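Local coordinates for protein aspartate aminotransferase, cytoplasmic (Schizosaccharomyces pombe 972h-, PDB 6JPK) that catalyses the pyridoxal 5'-phosphate-dependent transfer of an amino group between L-aspartate and 2-oxoglutarate, giving oxaloacetate and L-glutamate, as a homodimer, at residues L87-H93 with L237-V241; F165-L171 with Q201-I205. The protein carries 1 engineered substitution. All coordinates share one frame. Numbering follows the deposited sequence.

Contact 1. Residues L87-H93 with L237-V241; sequences LFRPNPH and LNEFV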
# COMPACT_ATOMS: atom_id res chain seq x y z
N LEU A 87 -13.95 -15.29 8.03
CA LEU A 87 -14.04 -14.73 9.38
C LEU A 87 -15.34 -15.12 10.07
O LEU A 87 -15.38 -15.30 11.29
CB LEU A 87 -13.96 -13.20 9.35
CG LEU A 87 -12.64 -12.54 9.01
CD1 LEU A 87 -12.80 -11.02 8.97
CD2 LEU A 87 -11.56 -12.96 10.01
N PHE A 88 -16.44 -15.19 9.31
CA PHE A 88 -17.79 -15.27 9.84
C PHE A 88 -18.50 -16.52 9.35
O PHE A 88 -19.69 -16.49 9.03
CB PHE A 88 -18.59 -14.02 9.46
CG PHE A 88 -18.06 -12.73 10.08
CD1 PHE A 88 -18.07 -12.56 11.46
CD2 PHE A 88 -17.57 -11.72 9.29
CE1 PHE A 88 -17.59 -11.38 12.05
CE2 PHE A 88 -17.08 -10.54 9.86
CZ PHE A 88 -17.09 -10.38 11.24
N ARG A 89 -17.80 -17.65 9.31
CA ARG A 89 -18.46 -18.89 8.90
C ARG A 89 -19.69 -19.22 9.74
O ARG A 89 -20.70 -19.64 9.16
CB ARG A 89 -17.45 -20.05 8.87
CG ARG A 89 -16.21 -19.78 7.98
CD ARG A 89 -15.69 -21.02 7.23
NE ARG A 89 -15.01 -21.96 8.12
CZ ARG A 89 -14.70 -23.22 7.80
NH1 ARG A 89 -15.01 -23.71 6.60
NH2 ARG A 89 -14.09 -23.99 8.69
N PRO A 90 -19.70 -19.02 11.07
CA PRO A 90 -20.95 -19.23 11.82
C PRO A 90 -22.01 -18.16 11.59
O PRO A 90 -23.12 -18.31 12.11
CB PRO A 90 -20.50 -19.22 13.29
CG PRO A 90 -19.00 -19.45 13.24
CD PRO A 90 -18.57 -18.79 11.98
N ASN A 91 -21.73 -17.08 10.86
CA ASN A 91 -22.69 -15.98 10.69
C ASN A 91 -22.77 -15.54 9.23
O ASN A 91 -22.52 -14.37 8.91
CB ASN A 91 -22.31 -14.81 11.59
CG ASN A 91 -22.64 -15.07 13.05
OD1 ASN A 91 -23.79 -15.19 13.41
ND2 ASN A 91 -21.61 -15.15 13.90
N PRO A 92 -23.14 -16.45 8.32
CA PRO A 92 -23.20 -16.06 6.90
C PRO A 92 -24.23 -14.99 6.59
O PRO A 92 -24.14 -14.35 5.53
CB PRO A 92 -23.55 -17.39 6.19
CG PRO A 92 -24.28 -18.19 7.24
CD PRO A 92 -23.60 -17.83 8.54
N HIS A 93 -25.21 -14.76 7.48
CA HIS A 93 -26.23 -13.74 7.23
C HIS A 93 -25.64 -12.34 7.17
O HIS A 93 -26.26 -11.45 6.56
CB HIS A 93 -27.31 -13.78 8.32
CG HIS A 93 -26.84 -13.28 9.64
ND1 HIS A 93 -26.08 -14.05 10.50
CD2 HIS A 93 -27.00 -12.08 10.25
CE1 HIS A 93 -25.80 -13.34 11.58
NE2 HIS A 93 -26.34 -12.14 11.45
N LEU A 237 -14.65 -12.98 17.55
CA LEU A 237 -15.38 -12.20 16.55
C LEU A 237 -16.83 -12.62 16.45
O LEU A 237 -17.74 -11.79 16.43
CB LEU A 237 -14.73 -12.38 15.18
CG LEU A 237 -13.83 -11.30 14.63
CD1 LEU A 237 -12.67 -11.12 15.59
CD2 LEU A 237 -13.36 -11.74 13.26
N ASN A 238 -17.05 -13.93 16.30
CA ASN A 238 -18.40 -14.41 16.07
C ASN A 238 -19.24 -14.35 17.33
O ASN A 238 -20.47 -14.21 17.26
CB ASN A 238 -18.34 -15.83 15.50
CG ASN A 238 -17.93 -15.82 14.03
OD1 ASN A 238 -18.73 -15.50 13.15
ND2 ASN A 238 -16.67 -16.11 13.77
N GLU A 239 -18.61 -14.44 18.50
CA GLU A 239 -19.37 -14.24 19.73
C GLU A 239 -19.86 -12.81 19.83
O GLU A 239 -21.01 -12.57 20.23
CB GLU A 239 -18.52 -14.61 20.94
CG GLU A 239 -19.33 -14.86 22.21
CD GLU A 239 -20.23 -16.11 22.11
OE1 GLU A 239 -20.04 -16.96 21.20
OE2 GLU A 239 -21.13 -16.23 22.97
N PHE A 240 -19.02 -11.85 19.45
CA PHE A 240 -19.41 -10.45 19.54
C PHE A 240 -20.58 -10.12 18.62
O PHE A 240 -21.39 -9.25 18.94
CB PHE A 240 -18.21 -9.54 19.25
CG PHE A 240 -18.45 -8.10 19.61
CD1 PHE A 240 -18.43 -7.69 20.94
CD2 PHE A 240 -18.70 -7.15 18.63
CE1 PHE A 240 -18.66 -6.36 21.28
CE2 PHE A 240 -18.94 -5.82 18.97
CZ PHE A 240 -18.92 -5.42 20.29
N VAL A 241 -20.70 -10.84 17.50
CA VAL A 241 -21.81 -10.60 16.57
C VAL A 241 -23.16 -10.73 17.27
O VAL A 241 -24.11 -10.01 16.94
CB VAL A 241 -21.73 -11.56 15.36
CG1 VAL A 241 -22.98 -11.41 14.47
CG2 VAL A 241 -20.46 -11.29 14.55
O HOH W 1 -22.26 -16.27 16.80

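Contact 2. Residues F165-L171 with Q201-I205; sequences FDYEGML and QWLSI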
# COMPACT_ATOMS: atom_id res chain seq x y z
N PHE A 165 -2.57 -13.47 31.77
CA PHE A 165 -3.40 -12.36 31.31
C PHE A 165 -3.98 -11.63 32.52
O PHE A 165 -4.59 -12.25 33.40
CB PHE A 165 -4.50 -12.90 30.39
CG PHE A 165 -5.67 -11.94 30.16
CD1 PHE A 165 -5.46 -10.62 29.79
CD2 PHE A 165 -6.97 -12.39 30.29
CE1 PHE A 165 -6.54 -9.75 29.58
CE2 PHE A 165 -8.07 -11.53 30.07
CZ PHE A 165 -7.85 -10.21 29.73
N ASP A 166 -3.78 -10.31 32.56
CA ASP A 166 -4.28 -9.47 33.66
C ASP A 166 -5.76 -9.15 33.41
O ASP A 166 -6.15 -8.03 33.06
CB ASP A 166 -3.43 -8.21 33.78
CG ASP A 166 -3.75 -7.40 35.03
OD1 ASP A 166 -4.73 -7.75 35.73
OD2 ASP A 166 -3.04 -6.41 35.29
N TYR A 167 -6.58 -10.17 33.60
CA TYR A 167 -8.02 -10.05 33.37
C TYR A 167 -8.64 -8.95 34.23
O TYR A 167 -9.41 -8.11 33.73
CB TYR A 167 -8.68 -11.40 33.64
CG TYR A 167 -10.17 -11.36 33.80
CD1 TYR A 167 -10.99 -11.10 32.71
CD2 TYR A 167 -10.76 -11.61 35.03
CE1 TYR A 167 -12.38 -11.07 32.85
CE2 TYR A 167 -12.14 -11.58 35.19
CZ TYR A 167 -12.94 -11.32 34.09
OH TYR A 167 -14.31 -11.31 34.26
N GLU A 168 -8.33 -8.93 35.53
CA GLU A 168 -8.96 -7.96 36.41
C GLU A 168 -8.53 -6.53 36.08
O GLU A 168 -9.35 -5.60 36.16
CB GLU A 168 -8.65 -8.29 37.88
CG GLU A 168 -9.22 -9.63 38.36
CD GLU A 168 -10.75 -9.66 38.48
OE1 GLU A 168 -11.38 -8.58 38.61
OE2 GLU A 168 -11.32 -10.77 38.44
N GLY A 169 -7.27 -6.33 35.71
CA GLY A 169 -6.83 -5.00 35.30
C GLY A 169 -7.48 -4.53 34.01
O GLY A 169 -7.90 -3.37 33.91
N MET A 170 -7.57 -5.41 33.01
CA MET A 170 -8.26 -5.03 31.77
C MET A 170 -9.73 -4.70 32.03
O MET A 170 -10.24 -3.67 31.58
CB MET A 170 -8.14 -6.16 30.74
CG MET A 170 -8.97 -5.93 29.47
SD MET A 170 -8.56 -7.10 28.17
CE MET A 170 -9.56 -6.44 26.80
N LEU A 171 -10.43 -5.58 32.76
CA LEU A 171 -11.84 -5.34 33.07
C LEU A 171 -12.03 -4.00 33.78
O LEU A 171 -12.96 -3.25 33.48
CB LEU A 171 -12.37 -6.48 33.95
CG LEU A 171 -13.71 -7.13 33.60
CD1 LEU A 171 -14.75 -6.07 33.56
CD2 LEU A 171 -13.65 -7.84 32.26
N GLN A 201 -13.64 -15.47 30.21
CA GLN A 201 -13.16 -14.10 30.39
C GLN A 201 -13.64 -13.19 29.27
O GLN A 201 -14.01 -12.02 29.51
CB GLN A 201 -11.63 -14.09 30.48
CG GLN A 201 -11.09 -14.71 31.76
CD GLN A 201 -9.59 -14.89 31.73
OE1 GLN A 201 -9.01 -15.10 30.66
NE2 GLN A 201 -8.95 -14.82 32.89
N TRP A 202 -13.66 -13.70 28.03
CA TRP A 202 -14.15 -12.91 26.90
C TRP A 202 -15.59 -12.46 27.10
O TRP A 202 -15.94 -11.31 26.78
CB TRP A 202 -14.07 -13.73 25.61
CG TRP A 202 -12.80 -13.61 24.82
CD1 TRP A 202 -11.99 -14.63 24.42
CD2 TRP A 202 -12.25 -12.41 24.27
NE1 TRP A 202 -10.94 -14.14 23.67
CE2 TRP A 202 -11.08 -12.78 23.57
CE3 TRP A 202 -12.62 -11.07 24.31
CZ2 TRP A 202 -10.27 -11.84 22.92
CZ3 TRP A 202 -11.83 -10.14 23.66
CH2 TRP A 202 -10.66 -10.54 22.98
N LEU A 203 -16.45 -13.36 27.58
CA LEU A 203 -17.86 -13.01 27.76
C LEU A 203 -18.00 -11.87 28.76
O LEU A 203 -18.80 -10.95 28.55
CB LEU A 203 -18.65 -14.24 28.22
CG LEU A 203 -18.73 -15.41 27.24
CD1 LEU A 203 -19.52 -16.55 27.88
CD2 LEU A 203 -19.37 -14.98 25.92
N SER A 204 -17.23 -11.91 29.84
CA SER A 204 -17.25 -10.81 30.81
C SER A 204 -16.66 -9.54 30.20
O SER A 204 -17.14 -8.43 30.48
CB SER A 204 -16.49 -11.25 32.06
OG SER A 204 -16.19 -10.15 32.89
N ILE A 205 -15.61 -9.66 29.38
CA ILE A 205 -15.06 -8.50 28.68
C ILE A 205 -16.12 -7.87 27.77
O ILE A 205 -16.30 -6.64 27.76
CB ILE A 205 -13.80 -8.89 27.90
CG1 ILE A 205 -12.63 -9.15 28.85
CG2 ILE A 205 -13.42 -7.80 26.89
CD1 ILE A 205 -11.46 -9.86 28.17
O HOH W 2 -5.98 -14.65 33.47

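Contact 1. Residues L87-H93 with L237-V241
L87, the last residue of helix 77-87, has its carbonyl taken up by the side-chain amide of N238: N238 ND2 donates to L87 O at 2.9 Å and also to S234 O. Next to this bond, L87 CD2 packs on L237 CD2 at 3.9 Å, two leucines suited to the buried ground over strands 215-220 and 247-252. F88 leaves helical geometry and opens a type I turn closed by N91 N to F88 O (2.8 Å); its ring puts CE1 3.8 Å from V241 CG2, while N238 OD1 lies at the ring edge. P90, at the second inner position with phi -72°, brings CD to 3.5 Å from N238 OD1. N91 then donates from ND2 to N238 OD1 (3.0 Å), and a water joins N91 ND2 to N238 O. Asparagine carries both a donor and an acceptor, so N238 donates to L87 O just before the turn and accepts from N91 ND2 at its end, a pair of hydrogen bonds beside an apolar patch made by L87, F88, L237 and V241.

Contact 2. Residues F165-L171 with Q201-I205
Apolar contacts centre on I205. Its CD1 lies 3.9 Å from F165 CZ and 4.0 Å from M170 SD, and its CG1 is 3.8 Å from L171 CD2; a branched, wholly apolar side chain suits a place with hydrocarbon and sulfur on several sides. The Y167 ring combines two roles. Q201 CG sits over its face, 4.0 Å from the ring centroid in a CH-pi contact, while at its far end Y167 OH and S204 OG share a hydrogen bond of 2.6 Å. A tyrosine fits this partly exposed border because its ring packs while its hydroxyl reaches the small serine one helical turn on from Q201.

The amide of Q201 is also engaged: a water bridges Q201 NE2 (3.0 Å) to F165 O (2.8 Å), and OE1 bonds to the backbone of T198. Within 165-171, D166 is the N-cap of helix 167-176, its OD1 accepting from G169 N at 2.9 Å.

The short helical segments 167-171 and 201-205 run nearly parallel, at 15° with axes 10.9 Å apart, and so pack side by side. F165, on edge strand 164-165, also meets Y157, and M170 touches Y155, both on strand 152-159, while across helix 199-211 W202 and L203 reach helix 235-241. Contact 2 thus joins two neighbouring helices that pack beside the large mixed sheet.

In the fold
Along the chain contact 2 is nested within the loop closed by contact 1, the order being 87-93, 165-171, 201-205, 237-241. Their centres lie about 22 Å apart, and each is about 19 Å from the centre of the chain. Helices 199-211 and 235-241 are direct neighbours: E239 OE2 approaches L203 CD2 to 3.7 Å, so one layer of packing runs from helix 167-176 through these two helices to the loop after helix 77-87. That layer accompanies the large mixed sheet of the large domain of this class-I, pyridoxal-phosphate-dependent aminotransferase fold. Both contacts lie away from the residues expected to bind the substrate and cofactor and belong to the domain's framework.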